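Local atomic coordinates of 3-hydroxyacyl-thioester dehydratase X (Mycobacterium tuberculosis, PDB entry 4OOB), a protein that interconverts (3R)-3-hydroxyacyl-CoA and trans-2-enoyl-CoA by loss or addition of water, acting on a broad range of chain lengths with a preference for C8 to C12. Residues G36-L41 against F208-R213; A152-T157 against A197-A202; K160-A165 against I174-I179. One frame throughout, in Å; residues are numbered along the deposited sequence.

Contact 1: residues G36-L41 against F208-R213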
ATOM      1  N   GLY A  36      -5.492 -13.523 -12.686  1.00 22.34           N
ATOM      2  CA  GLY A  36      -4.889 -14.356 -13.706  1.00 24.94           C
ATOM      3  C   GLY A  36      -3.704 -15.194 -13.229  1.00 27.58           C
ATOM      4  O   GLY A  36      -3.519 -15.443 -12.006  1.00 28.89           O
ATOM      5  N   ASN A  37      -2.901 -15.665 -14.186  1.00 30.07           N
ATOM      6  CA  ASN A  37      -1.704 -16.479 -13.840  1.00 31.55           C
ATOM      7  C   ASN A  37      -0.687 -15.723 -13.008  1.00 28.04           C
ATOM      8  O   ASN A  37      -0.058 -16.352 -12.159  1.00 25.23           O
ATOM      9  CB  ASN A  37      -0.981 -17.074 -15.084  1.00 34.32           C
ATOM     10  CG  ASN A  37      -1.889 -17.955 -15.919  1.00 37.79           C
ATOM     11  OD1 ASN A  37      -2.761 -18.693 -15.410  1.00 37.02           O
ATOM     12  ND2 ASN A  37      -1.717 -17.857 -17.225  1.00 41.77           N
ATOM     13  N   GLN A  38      -0.511 -14.410 -13.271  1.00 26.94           N
ATOM     14  CA  GLN A  38       0.410 -13.559 -12.464  1.00 26.52           C
ATOM     15  C   GLN A  38      -0.337 -12.860 -11.340  1.00 24.58           C
ATOM     16  O   GLN A  38      -1.384 -12.273 -11.555  1.00 23.49           O
ATOM     17  CB  GLN A  38       1.060 -12.391 -13.197  1.00 28.78           C
ATOM     18  CG  GLN A  38       1.171 -12.379 -14.691  1.00 32.89           C
ATOM     19  CD  GLN A  38       2.396 -13.060 -15.139  1.00 34.79           C
ATOM     20  OE1 GLN A  38       3.135 -12.572 -16.000  1.00 38.61           O
ATOM     21  NE2 GLN A  38       2.637 -14.204 -14.553  1.00 37.18           N
ATOM     22  N   VAL A  39       0.239 -12.825 -10.145  1.00 23.05           N
ATOM     23  CA  VAL A  39      -0.349 -11.993  -9.101  1.00 20.45           C
ATOM     24  C   VAL A  39      -0.243 -10.542  -9.543  1.00 19.22           C
ATOM     25  O   VAL A  39       0.719 -10.166 -10.221  1.00 18.15           O
ATOM     26  CB  VAL A  39       0.329 -12.175  -7.730  1.00 20.26           C
ATOM     27  CG1 VAL A  39       0.229 -13.643  -7.300  1.00 20.12           C
ATOM     28  CG2 VAL A  39       1.767 -11.697  -7.760  1.00 20.04           C
ATOM     29  N   PRO A  40      -1.233  -9.732  -9.157  1.00 17.46           N
ATOM     30  CA  PRO A  40      -1.135  -8.294  -9.342  1.00 16.70           C
ATOM     31  C   PRO A  40       0.116  -7.683  -8.711  1.00 16.08           C
ATOM     32  O   PRO A  40       0.564  -8.102  -7.672  1.00 15.61           O
ATOM     33  CB  PRO A  40      -2.368  -7.765  -8.608  1.00 16.98           C
ATOM     34  CG  PRO A  40      -3.316  -8.934  -8.525  1.00 17.00           C
ATOM     35  CD  PRO A  40      -2.411 -10.116  -8.365  1.00 17.04           C
ATOM     36  N   LEU A  41       0.637  -6.649  -9.351  1.00 16.07           N
ATOM     37  CA  LEU A  41       1.900  -6.018  -8.951  1.00 15.45           C
ATOM     38  C   LEU A  41       1.981  -5.715  -7.467  1.00 14.54           C
ATOM     39  O   LEU A  41       3.008  -5.929  -6.874  1.00 14.35           O
ATOM     40  CB  LEU A  41       2.096  -4.736  -9.781  1.00 14.79           C
ATOM     41  CG  LEU A  41       3.272  -3.844  -9.435  1.00 14.83           C
ATOM     42  CD1 LEU A  41       4.617  -4.518  -9.675  1.00 14.68           C
ATOM     43  CD2 LEU A  41       3.174  -2.523 -10.206  1.00 14.75           C
ATOM     44  N   PHE A 208       1.239  -2.846 -18.384  1.00 26.91           N
ATOM     45  CA  PHE A 208       2.548  -2.787 -17.679  1.00 26.44           C
ATOM     46  C   PHE A 208       3.530  -3.767 -18.276  1.00 25.39           C
ATOM     47  O   PHE A 208       3.136  -4.866 -18.650  1.00 24.08           O
ATOM     48  CB  PHE A 208       2.423  -3.100 -16.174  1.00 25.80           C
ATOM     49  CG  PHE A 208       1.648  -2.063 -15.392  1.00 26.01           C
ATOM     50  CD1 PHE A 208       1.242  -0.866 -15.982  1.00 25.76           C
ATOM     51  CD2 PHE A 208       1.338  -2.281 -14.065  1.00 25.70           C
ATOM     52  CE1 PHE A 208       0.546   0.064 -15.268  1.00 24.68           C
ATOM     53  CE2 PHE A 208       0.644  -1.342 -13.342  1.00 24.79           C
ATOM     54  CZ  PHE A 208       0.252  -0.177 -13.944  1.00 25.07           C
ATOM     55  N   PRO A 209       4.814  -3.380 -18.363  1.00 25.78           N
ATOM     56  CA  PRO A 209       5.792  -4.413 -18.655  1.00 26.25           C
ATOM     57  C   PRO A 209       6.010  -5.281 -17.428  1.00 27.44           C
ATOM     58  O   PRO A 209       5.561  -4.930 -16.324  1.00 30.29           O
ATOM     59  CB  PRO A 209       7.045  -3.632 -19.029  1.00 25.55           C
ATOM     60  CG  PRO A 209       6.869  -2.310 -18.444  1.00 26.06           C
ATOM     61  CD  PRO A 209       5.407  -2.039 -18.357  1.00 25.84           C
ATOM     62  N   ASP A 210       6.708  -6.393 -17.629  1.00 27.85           N
ATOM     63  CA  ASP A 210       6.947  -7.396 -16.603  1.00 26.98           C
ATOM     64  C   ASP A 210       7.976  -6.931 -15.580  1.00 25.19           C
ATOM     65  O   ASP A 210       7.956  -7.351 -14.442  1.00 28.45           O
ATOM     66  CB  ASP A 210       7.462  -8.691 -17.268  1.00 29.89           C
ATOM     67  CG  ASP A 210       6.352  -9.530 -17.894  1.00 30.31           C
ATOM     68  OD1 ASP A 210       5.181  -9.093 -17.944  1.00 32.28           O
ATOM     69  OD2 ASP A 210       6.657 -10.653 -18.299  1.00 32.90           O
ATOM     70  N   ALA A 211       8.907  -6.104 -15.998  1.00 23.61           N
ATOM     71  CA  ALA A 211       9.847  -5.494 -15.091  1.00 22.89           C
ATOM     72  C   ALA A 211       9.377  -4.055 -14.889  1.00 20.82           C
ATOM     73  O   ALA A 211       9.399  -3.273 -15.822  1.00 19.96           O
ATOM     74  CB  ALA A 211      11.263  -5.531 -15.682  1.00 23.44           C
ATOM     75  N   VAL A 212       8.948  -3.702 -13.682  1.00 19.76           N
ATOM     76  CA  VAL A 212       8.366  -2.372 -13.474  1.00 19.97           C
ATOM     77  C   VAL A 212       8.549  -1.874 -12.051  1.00 19.12           C
ATOM     78  O   VAL A 212       8.599  -2.672 -11.104  1.00 18.44           O
ATOM     79  CB  VAL A 212       6.851  -2.371 -13.917  1.00 20.08           C
ATOM     80  CG1 VAL A 212       5.973  -3.189 -13.004  1.00 19.49           C
ATOM     81  CG2 VAL A 212       6.283  -0.978 -14.031  1.00 21.16           C
ATOM     82  N   ARG A 213       8.648  -0.554 -11.905  1.00 19.08           N
ATOM     83  CA  ARG A 213       8.766   0.106 -10.585  1.00 19.55           C
ATOM     84  C   ARG A 213       7.507   0.959 -10.348  1.00 18.61           C
ATOM     85  O   ARG A 213       7.035   1.690 -11.244  1.00 19.00           O
ATOM     86  CB  ARG A 213      10.069   0.979 -10.477  1.00 22.19           C
ATOM     87  CG  ARG A 213      10.306   1.641  -9.086  1.00 23.16           C
ATOM     88  CD  ARG A 213      11.586   2.495  -8.947  1.00 22.80           C
TER

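Contact 2: residues A152-T157 against A197-A202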
ATOM      1  N   ALA A 152     -10.947   8.468 -14.201  1.00 20.30           N
ATOM      2  CA  ALA A 152     -11.833   7.545 -13.526  1.00 19.54           C
ATOM      3  C   ALA A 152     -12.133   8.077 -12.151  1.00 18.66           C
ATOM      4  O   ALA A 152     -11.497   9.030 -11.666  1.00 19.76           O
ATOM      5  CB  ALA A 152     -11.216   6.174 -13.426  1.00 19.31           C
ATOM      6  N   VAL A 153     -13.162   7.506 -11.573  1.00 17.81           N
ATOM      7  CA  VAL A 153     -13.621   7.871 -10.251  1.00 17.11           C
ATOM      8  C   VAL A 153     -13.694   6.636  -9.381  1.00 17.07           C
ATOM      9  O   VAL A 153     -14.395   5.678  -9.687  1.00 16.56           O
ATOM     10  CB  VAL A 153     -15.002   8.504 -10.313  1.00 16.76           C
ATOM     11  CG1 VAL A 153     -15.491   8.826  -8.908  1.00 16.45           C
ATOM     12  CG2 VAL A 153     -14.977   9.745 -11.208  1.00 17.07           C
ATOM     13  N   LEU A 154     -12.940   6.662  -8.294  1.00 17.95           N
ATOM     14  CA  LEU A 154     -12.982   5.602  -7.277  1.00 17.84           C
ATOM     15  C   LEU A 154     -14.037   5.947  -6.253  1.00 18.15           C
ATOM     16  O   LEU A 154     -14.025   7.071  -5.760  1.00 19.14           O
ATOM     17  CB  LEU A 154     -11.605   5.522  -6.607  1.00 17.50           C
ATOM     18  CG  LEU A 154     -10.722   4.422  -7.157  1.00 17.68           C
ATOM     19  CD1 LEU A 154     -10.765   4.302  -8.653  1.00 17.62           C
ATOM     20  CD2 LEU A 154      -9.303   4.593  -6.704  1.00 17.98           C
ATOM     21  N   ARG A 155     -14.942   5.020  -5.946  1.00 18.58           N
ATOM     22  CA  ARG A 155     -15.888   5.181  -4.830  1.00 19.19           C
ATOM     23  C   ARG A 155     -15.645   4.097  -3.792  1.00 17.80           C
ATOM     24  O   ARG A 155     -15.717   2.921  -4.080  1.00 16.65           O
ATOM     25  CB  ARG A 155     -17.386   5.094  -5.227  1.00 21.08           C
ATOM     26  CG  ARG A 155     -18.231   5.871  -4.160  1.00 22.67           C
ATOM     27  CD  ARG A 155     -19.416   5.110  -3.722  1.00 23.19           C
ATOM     28  NE  ARG A 155     -20.151   5.511  -2.505  1.00 25.37           N
ATOM     29  CZ  ARG A 155     -20.157   6.688  -1.851  1.00 27.15           C
ATOM     30  NH1 ARG A 155     -19.448   7.758  -2.182  1.00 27.52           N
ATOM     31  NH2 ARG A 155     -20.922   6.791  -0.785  1.00 28.27           N
ATOM     32  N   ILE A 156     -15.430   4.513  -2.562  1.00 17.92           N
ATOM     33  CA  ILE A 156     -14.863   3.625  -1.579  1.00 18.05           C
ATOM     34  C   ILE A 156     -15.705   3.722  -0.329  1.00 18.71           C
ATOM     35  O   ILE A 156     -15.760   4.766   0.277  1.00 19.26           O
ATOM     36  CB  ILE A 156     -13.415   4.005  -1.287  1.00 17.27           C
ATOM     37  CG1 ILE A 156     -12.646   4.157  -2.579  1.00 16.45           C
ATOM     38  CG2 ILE A 156     -12.724   2.933  -0.423  1.00 17.54           C
ATOM     39  CD1 ILE A 156     -11.228   4.590  -2.301  1.00 16.32           C
ATOM     40  N   THR A 157     -16.361   2.621   0.014  1.00 20.00           N
ATOM     41  CA  THR A 157     -17.255   2.527   1.159  1.00 21.54           C
ATOM     42  C   THR A 157     -16.553   1.882   2.382  1.00 20.58           C
ATOM     43  O   THR A 157     -15.582   1.109   2.240  1.00 20.36           O
ATOM     44  CB  THR A 157     -18.469   1.642   0.815  1.00 23.47           C
ATOM     45  OG1 THR A 157     -18.015   0.303   0.572  1.00 25.08           O
ATOM     46  CG2 THR A 157     -19.168   2.107  -0.473  1.00 25.11           C
ATOM     47  N   ALA A 197      -3.613   2.120  -3.458  1.00 14.47           N
ATOM     48  CA  ALA A 197      -2.477   1.947  -4.363  1.00 13.95           C
ATOM     49  C   ALA A 197      -2.767   0.848  -5.344  1.00 13.42           C
ATOM     50  O   ALA A 197      -2.276   0.901  -6.464  1.00 13.03           O
ATOM     51  CB  ALA A 197      -1.207   1.638  -3.632  1.00 13.47           C
ATOM     52  N   ALA A 198      -3.534  -0.156  -4.913  1.00 12.59           N
ATOM     53  CA  ALA A 198      -3.875  -1.225  -5.791  1.00 12.55           C
ATOM     54  C   ALA A 198      -4.996  -0.748  -6.712  1.00 13.07           C
ATOM     55  O   ALA A 198      -4.859  -0.882  -7.922  1.00 13.01           O
ATOM     56  CB  ALA A 198      -4.307  -2.446  -5.026  1.00 12.78           C
ATOM     57  N   ALA A 199      -6.069  -0.169  -6.146  1.00 13.03           N
ATOM     58  CA  ALA A 199      -7.281   0.204  -6.936  1.00 13.31           C
ATOM     59  C   ALA A 199      -6.987   1.118  -8.156  1.00 13.78           C
ATOM     60  O   ALA A 199      -7.592   0.976  -9.205  1.00 14.29           O
ATOM     61  CB  ALA A 199      -8.290   0.849  -6.026  1.00 13.04           C
ATOM     62  N   VAL A 200      -6.006   2.017  -8.030  1.00 14.23           N
ATOM     63  CA  VAL A 200      -5.641   2.947  -9.146  1.00 14.22           C
ATOM     64  C   VAL A 200      -5.012   2.273 -10.385  1.00 14.51           C
ATOM     65  O   VAL A 200      -4.911   2.885 -11.452  1.00 14.09           O
ATOM     66  CB  VAL A 200      -4.725   4.095  -8.673  1.00 13.62           C
ATOM     67  CG1 VAL A 200      -5.449   4.946  -7.646  1.00 13.29           C
ATOM     68  CG2 VAL A 200      -3.392   3.585  -8.177  1.00 13.60           C
ATOM     69  N   LEU A 201      -4.629   0.991 -10.253  1.00 14.87           N
ATOM     70  CA  LEU A 201      -3.941   0.282 -11.320  1.00 15.16           C
ATOM     71  C   LEU A 201      -4.924  -0.367 -12.289  1.00 16.18           C
ATOM     72  O   LEU A 201      -4.522  -0.904 -13.273  1.00 17.83           O
ATOM     73  CB  LEU A 201      -2.971  -0.763 -10.727  1.00 14.62           C
ATOM     74  CG  LEU A 201      -1.895  -0.253  -9.750  1.00 14.28           C
ATOM     75  CD1 LEU A 201      -0.951  -1.355  -9.297  1.00 13.96           C
ATOM     76  CD2 LEU A 201      -1.093   0.892 -10.401  1.00 14.32           C
ATOM     77  N   ALA A 202      -6.217  -0.287 -12.037  1.00 17.96           N
ATOM     78  CA  ALA A 202      -7.207  -1.051 -12.802  1.00 19.61           C
ATOM     79  C   ALA A 202      -7.173  -0.685 -14.261  1.00 22.62           C
ATOM     80  O   ALA A 202      -7.067   0.503 -14.609  1.00 22.16           O
ATOM     81  CB  ALA A 202      -8.599  -0.811 -12.253  1.00 19.18           C
TER

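Contact 3: residues K160-A165 against I174-I179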
ATOM      1  N   LYS A 160     -16.492  -1.944   1.543  1.00 18.83           N
ATOM      2  CA  LYS A 160     -15.353  -2.354   0.682  1.00 18.48           C
ATOM      3  C   LYS A 160     -14.020  -2.483   1.508  1.00 17.71           C
ATOM      4  O   LYS A 160     -13.233  -3.448   1.322  1.00 18.02           O
ATOM      5  CB  LYS A 160     -15.190  -1.349  -0.425  1.00 18.59           C
ATOM      6  CG  LYS A 160     -13.964  -1.524  -1.313  1.00 19.00           C
ATOM      7  CD  LYS A 160     -14.062  -2.782  -2.155  1.00 19.58           C
ATOM      8  CE  LYS A 160     -15.317  -2.893  -3.027  1.00 19.94           C
ATOM      9  NZ  LYS A 160     -15.476  -1.684  -3.872  1.00 19.97           N
ATOM     10  N   ILE A 161     -13.830  -1.578   2.462  1.00 16.97           N
ATOM     11  CA  ILE A 161     -12.590  -1.535   3.254  1.00 16.06           C
ATOM     12  C   ILE A 161     -12.607  -2.557   4.413  1.00 16.57           C
ATOM     13  O   ILE A 161     -11.537  -3.065   4.774  1.00 15.71           O
ATOM     14  CB  ILE A 161     -12.259  -0.081   3.704  1.00 15.39           C
ATOM     15  CG1 ILE A 161     -11.979   0.773   2.482  1.00 15.19           C
ATOM     16  CG2 ILE A 161     -11.084   0.008   4.719  1.00 15.05           C
ATOM     17  CD1 ILE A 161     -10.756   0.369   1.674  1.00 15.22           C
ATOM     18  N   ARG A 162     -13.781  -2.886   4.974  1.00 18.12           N
ATOM     19  CA  ARG A 162     -13.896  -4.105   5.826  1.00 19.16           C
ATOM     20  C   ARG A 162     -13.527  -5.319   4.967  1.00 19.37           C
ATOM     21  O   ARG A 162     -12.767  -6.160   5.403  1.00 18.30           O
ATOM     22  CB  ARG A 162     -15.293  -4.305   6.504  1.00 20.36           C
ATOM     23  CG  ARG A 162     -15.629  -3.306   7.615  1.00 21.80           C
ATOM     24  CD  ARG A 162     -16.932  -3.588   8.403  1.00 23.26           C
ATOM     25  NE  ARG A 162     -18.112  -3.375   7.547  1.00 25.55           N
ATOM     26  CZ  ARG A 162     -18.754  -2.225   7.356  1.00 25.84           C
ATOM     27  NH1 ARG A 162     -18.400  -1.110   7.996  1.00 28.51           N
ATOM     28  NH2 ARG A 162     -19.791  -2.188   6.557  1.00 25.47           N
ATOM     29  N   ARG A 163     -14.004  -5.396   3.725  1.00 20.49           N
ATOM     30  CA  ARG A 163     -13.627  -6.554   2.885  1.00 22.16           C
ATOM     31  C   ARG A 163     -12.129  -6.598   2.568  1.00 19.23           C
ATOM     32  O   ARG A 163     -11.525  -7.673   2.585  1.00 17.70           O
ATOM     33  CB  ARG A 163     -14.414  -6.631   1.559  1.00 25.25           C
ATOM     34  CG  ARG A 163     -15.717  -7.387   1.621  1.00 29.49           C
ATOM     35  CD  ARG A 163     -16.004  -8.036   0.257  1.00 32.42           C
ATOM     36  NE  ARG A 163     -16.336  -7.010  -0.706  1.00 32.09           N
ATOM     37  CZ  ARG A 163     -16.048  -7.010  -2.014  1.00 33.04           C
ATOM     38  NH1 ARG A 163     -15.371  -7.986  -2.618  1.00 32.18           N
ATOM     39  NH2 ARG A 163     -16.453  -5.976  -2.734  1.00 30.68           N
ATOM     40  N   TYR A 164     -11.560  -5.439   2.233  1.00 18.15           N
ATOM     41  CA  TYR A 164     -10.114  -5.323   1.967  1.00 16.92           C
ATOM     42  C   TYR A 164      -9.277  -5.785   3.180  1.00 17.55           C
ATOM     43  O   TYR A 164      -8.240  -6.436   3.041  1.00 16.82           O
ATOM     44  CB  TYR A 164      -9.719  -3.881   1.573  1.00 16.75           C
ATOM     45  CG  TYR A 164      -8.248  -3.847   1.260  1.00 15.92           C
ATOM     46  CD1 TYR A 164      -7.742  -4.466   0.119  1.00 15.64           C
ATOM     47  CD2 TYR A 164      -7.346  -3.329   2.169  1.00 14.84           C
ATOM     48  CE1 TYR A 164      -6.362  -4.504  -0.117  1.00 15.25           C
ATOM     49  CE2 TYR A 164      -5.984  -3.384   1.946  1.00 13.95           C
ATOM     50  CZ  TYR A 164      -5.478  -3.945   0.816  1.00 14.21           C
ATOM     51  OH  TYR A 164      -4.069  -3.966   0.612  1.00 13.57           O
ATOM     52  N   ALA A 165      -9.742  -5.476   4.390  1.00 17.90           N
ATOM     53  CA  ALA A 165      -8.998  -5.891   5.589  1.00 17.77           C
ATOM     54  C   ALA A 165      -8.828  -7.395   5.643  1.00 18.65           C
ATOM     55  O   ALA A 165      -7.712  -7.886   5.881  1.00 17.82           O
ATOM     56  CB  ALA A 165      -9.696  -5.394   6.842  1.00 16.96           C
ATOM     57  N   ILE A 174      -8.301   1.296  12.608  1.00 12.54           N
ATOM     58  CA  ILE A 174      -8.647   2.671  12.185  1.00 12.38           C
ATOM     59  C   ILE A 174      -9.328   2.675  10.812  1.00 12.37           C
ATOM     60  O   ILE A 174      -9.911   3.659  10.445  1.00 12.35           O
ATOM     61  CB  ILE A 174      -7.462   3.626  12.091  1.00 12.39           C
ATOM     62  CG1 ILE A 174      -6.558   3.168  10.912  1.00 12.17           C
ATOM     63  CG2 ILE A 174      -6.681   3.712  13.407  1.00 12.39           C
ATOM     64  CD1 ILE A 174      -5.299   3.968  10.763  1.00 12.08           C
ATOM     65  N   HIS A 175      -9.231   1.597  10.045  1.00 13.28           N
ATOM     66  CA  HIS A 175      -9.966   1.450   8.754  1.00 13.95           C
ATOM     67  C   HIS A 175     -11.366   0.863   8.889  1.00 14.85           C
ATOM     68  O   HIS A 175     -12.138   0.941   7.952  1.00 15.67           O
ATOM     69  CB  HIS A 175      -9.170   0.547   7.825  1.00 14.10           C
ATOM     70  CG  HIS A 175      -7.758   0.960   7.709  1.00 14.59           C
ATOM     71  ND1 HIS A 175      -6.707   0.154   8.101  1.00 15.68           N
ATOM     72  CD2 HIS A 175      -7.216   2.133   7.325  1.00 14.03           C
ATOM     73  CE1 HIS A 175      -5.580   0.802   7.926  1.00 14.57           C
ATOM     74  NE2 HIS A 175      -5.865   2.002   7.459  1.00 14.79           N
ATOM     75  N   THR A 176     -11.704   0.288  10.058  1.00 15.88           N
ATOM     76  CA  THR A 176     -12.989  -0.425  10.237  1.00 16.33           C
ATOM     77  C   THR A 176     -13.837  -0.018  11.458  1.00 17.23           C
ATOM     78  O   THR A 176     -15.052  -0.193  11.426  1.00 17.75           O
ATOM     79  CB  THR A 176     -12.773  -1.951  10.270  1.00 15.66           C
ATOM     80  OG1 THR A 176     -11.986  -2.286  11.401  1.00 15.59           O
ATOM     81  CG2 THR A 176     -12.010  -2.388   9.040  1.00 15.40           C
ATOM     82  N   ASN A 177     -13.230   0.528  12.504  1.00 17.38           N
ATOM     83  CA  ASN A 177     -13.966   0.922  13.691  1.00 18.71           C
ATOM     84  C   ASN A 177     -13.779   2.393  14.018  1.00 18.63           C
ATOM     85  O   ASN A 177     -12.668   2.818  14.312  1.00 19.78           O
ATOM     86  CB  ASN A 177     -13.546   0.061  14.875  1.00 19.90           C
ATOM     87  CG  ASN A 177     -14.429   0.262  16.091  1.00 21.42           C
ATOM     88  OD1 ASN A 177     -15.048   1.295  16.287  1.00 26.53           O
ATOM     89  ND2 ASN A 177     -14.472  -0.710  16.906  1.00 21.44           N
ATOM     90  N   PRO A 178     -14.878   3.173  14.006  1.00 18.97           N
ATOM     91  CA  PRO A 178     -14.728   4.618  14.146  1.00 18.97           C
ATOM     92  C   PRO A 178     -14.096   5.063  15.434  1.00 18.50           C
ATOM     93  O   PRO A 178     -13.450   6.065  15.428  1.00 18.18           O
ATOM     94  CB  PRO A 178     -16.156   5.151  14.056  1.00 20.04           C
ATOM     95  CG  PRO A 178     -16.972   4.049  13.422  1.00 20.18           C
ATOM     96  CD  PRO A 178     -16.262   2.764  13.679  1.00 19.19           C
ATOM     97  N   ILE A 179     -14.284   4.310  16.509  1.00 18.69           N
ATOM     98  CA  ILE A 179     -13.711   4.631  17.796  1.00 19.55           C
ATOM     99  C   ILE A 179     -12.180   4.581  17.648  1.00 18.68           C
ATOM    100  O   ILE A 179     -11.513   5.575  17.892  1.00 17.34           O
ATOM    101  CB  ILE A 179     -14.263   3.699  18.918  1.00 21.04           C
ATOM    102  CG1 ILE A 179     -15.773   3.946  19.142  1.00 22.98           C
ATOM    103  CG2 ILE A 179     -13.528   3.929  20.214  1.00 21.17           C
ATOM    104  CD1 ILE A 179     -16.497   2.865  19.949  1.00 24.48           C
TER
HETATM  105  O   HOH W   1     -16.391   0.210   8.908  1.00 12.38           O

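Contact 1: residues G36-L41 against F208-R213
Two loop-like backbones approach each other here without any hydrogen bond between them, the nearest alpha carbons, L41 CA and V212 CA, lying 8.7 Å apart where segment 208-213 enters its strand. Side chains bridge the distance. L41 extends from its backbone with CG anti to N (chi1 174°), and its forked end spans two partners. L41 CD1 rests on V212 CG1 at 3.8 Å. L41 CD2 touches the same methyl and also comes within 4.2 Å of F208 CE2, approaching the phenyl ring obliquely; the leucine and phenylalanine side chains run almost at right angles. V212 offers a single branch, its CG1, to both leucine methyls. Toward the exposed margin the amide of Q38 and the carboxylate of D210 come near each other, but Q38 OE1 and D210 OD1 stay 4.5 Å apart, too far to bond. The contact joins the loop between helices 21-31 and 43-57 to the start of strand 212-218. L41 also packs on I75 and Q77 of strand 69-77, while F208 and V212 reach V257 of strand 251-259, so the apolar cluster lies at the start of strand 212-218, between its sheet neighbours 69-77 and 251-259.

Contact 2: residues A152-T157 against A197-A202
L154 carries this contact, meeting A199 and V200 with one of its two terminal methyls. From its CA, on strand 152-156, the CB is directed at the end of helix 193-199 but is still too far from it to touch. The first torsion, -99°, lies away from a staggered value and turns L154 CG to 4.5 Å from A199 CB. At the fork the branches part company: L154 CD1 stays 5.0 Å from A199 CB, whereas CD2 reaches in and makes both close contacts. L154 CD2 lies 3.9 Å from A199 CB and 4.0 Å from V200 CG1. Seen from CD2 these two carbons lie roughly a right angle apart, so the methyl settles into the corner between neighbouring residues. V200 runs across L154 at nearly a right angle, placing only CG1 against it. Just here the chain leaves the helix: A199 to A202 form a type I beta turn, its closing bond from A202 N to A199 O weak at 3.4 Å. V200 continues the apolar layer onto Y214 and L230, and strand 152-156 forms an edge of the sheet by pairing with strand 226-234. Apolar packing of a helix against the antiparallel sheet that wraps it is what the hotdog fold is built on; here an edge strand meets the end of helix 193-199.

Contact 3: residues K160-A165 against I174-I179
I161 meets H175 and R162 meets T176 where helix 158-167 passes the loop carrying H175, a residue of the hydratase 2 motif of MaoC-like dehydratases. I161 slants across the base of H175 and touches it with CG2, the branch anti to the backbone N. I161 CG2 lies 3.5 Å from H175 O and 3.7 Å from H175 CB, thus meeting the root of the histidine and not its imidazole. The H175 ring is covered on one face by I174 CG1, 3.7 Å above its centre, and it also stacks with H192, against which Y164 of the helix sets an edge-to-face contact. The T176 methyl CG2 lies against the helix, 4.0 Å from R162 CG, with A165 CB beside it. The Thr and Arg side chains slant past each other, their carbon parts together. Beyond CG the arginine chain bends at its third torsion (-69°), and R162 NH1 stays well short of T176 O, a water filling the gap. R162 NH1 gives a weak bond to this water, which in turn donates to T176 O at 2.9 Å, the one polar link between the segments. Downstream, N177 caps helix 178-183: I179 N donates to N177 OD1 at 3.1 Å, from 36° outside the carbonyl plane.

From the N terminus, the chain first passes through 36-41, the loop ahead of helix 43-57, which meets 208-213 far along the chain and so closes the longest of the three loops. Contact 2 is nested within it, and contact 3 is nested in turn within contact 2. None cross. Contact 1 ties the N-terminal half to the C-terminal half; contact 2 joins an edge strand to helix 193-199 and contact 3 joins helix 158-167 to the loop before helix 178-183. The series is continuous between neighbours: F208 CZ packs on L201 CD2 at 3.9 Å, and I156 CG2 on I161 CG1 at 3.7 Å, whereas contacts 1 and 3 stay about 10 Å apart at their nearest atoms.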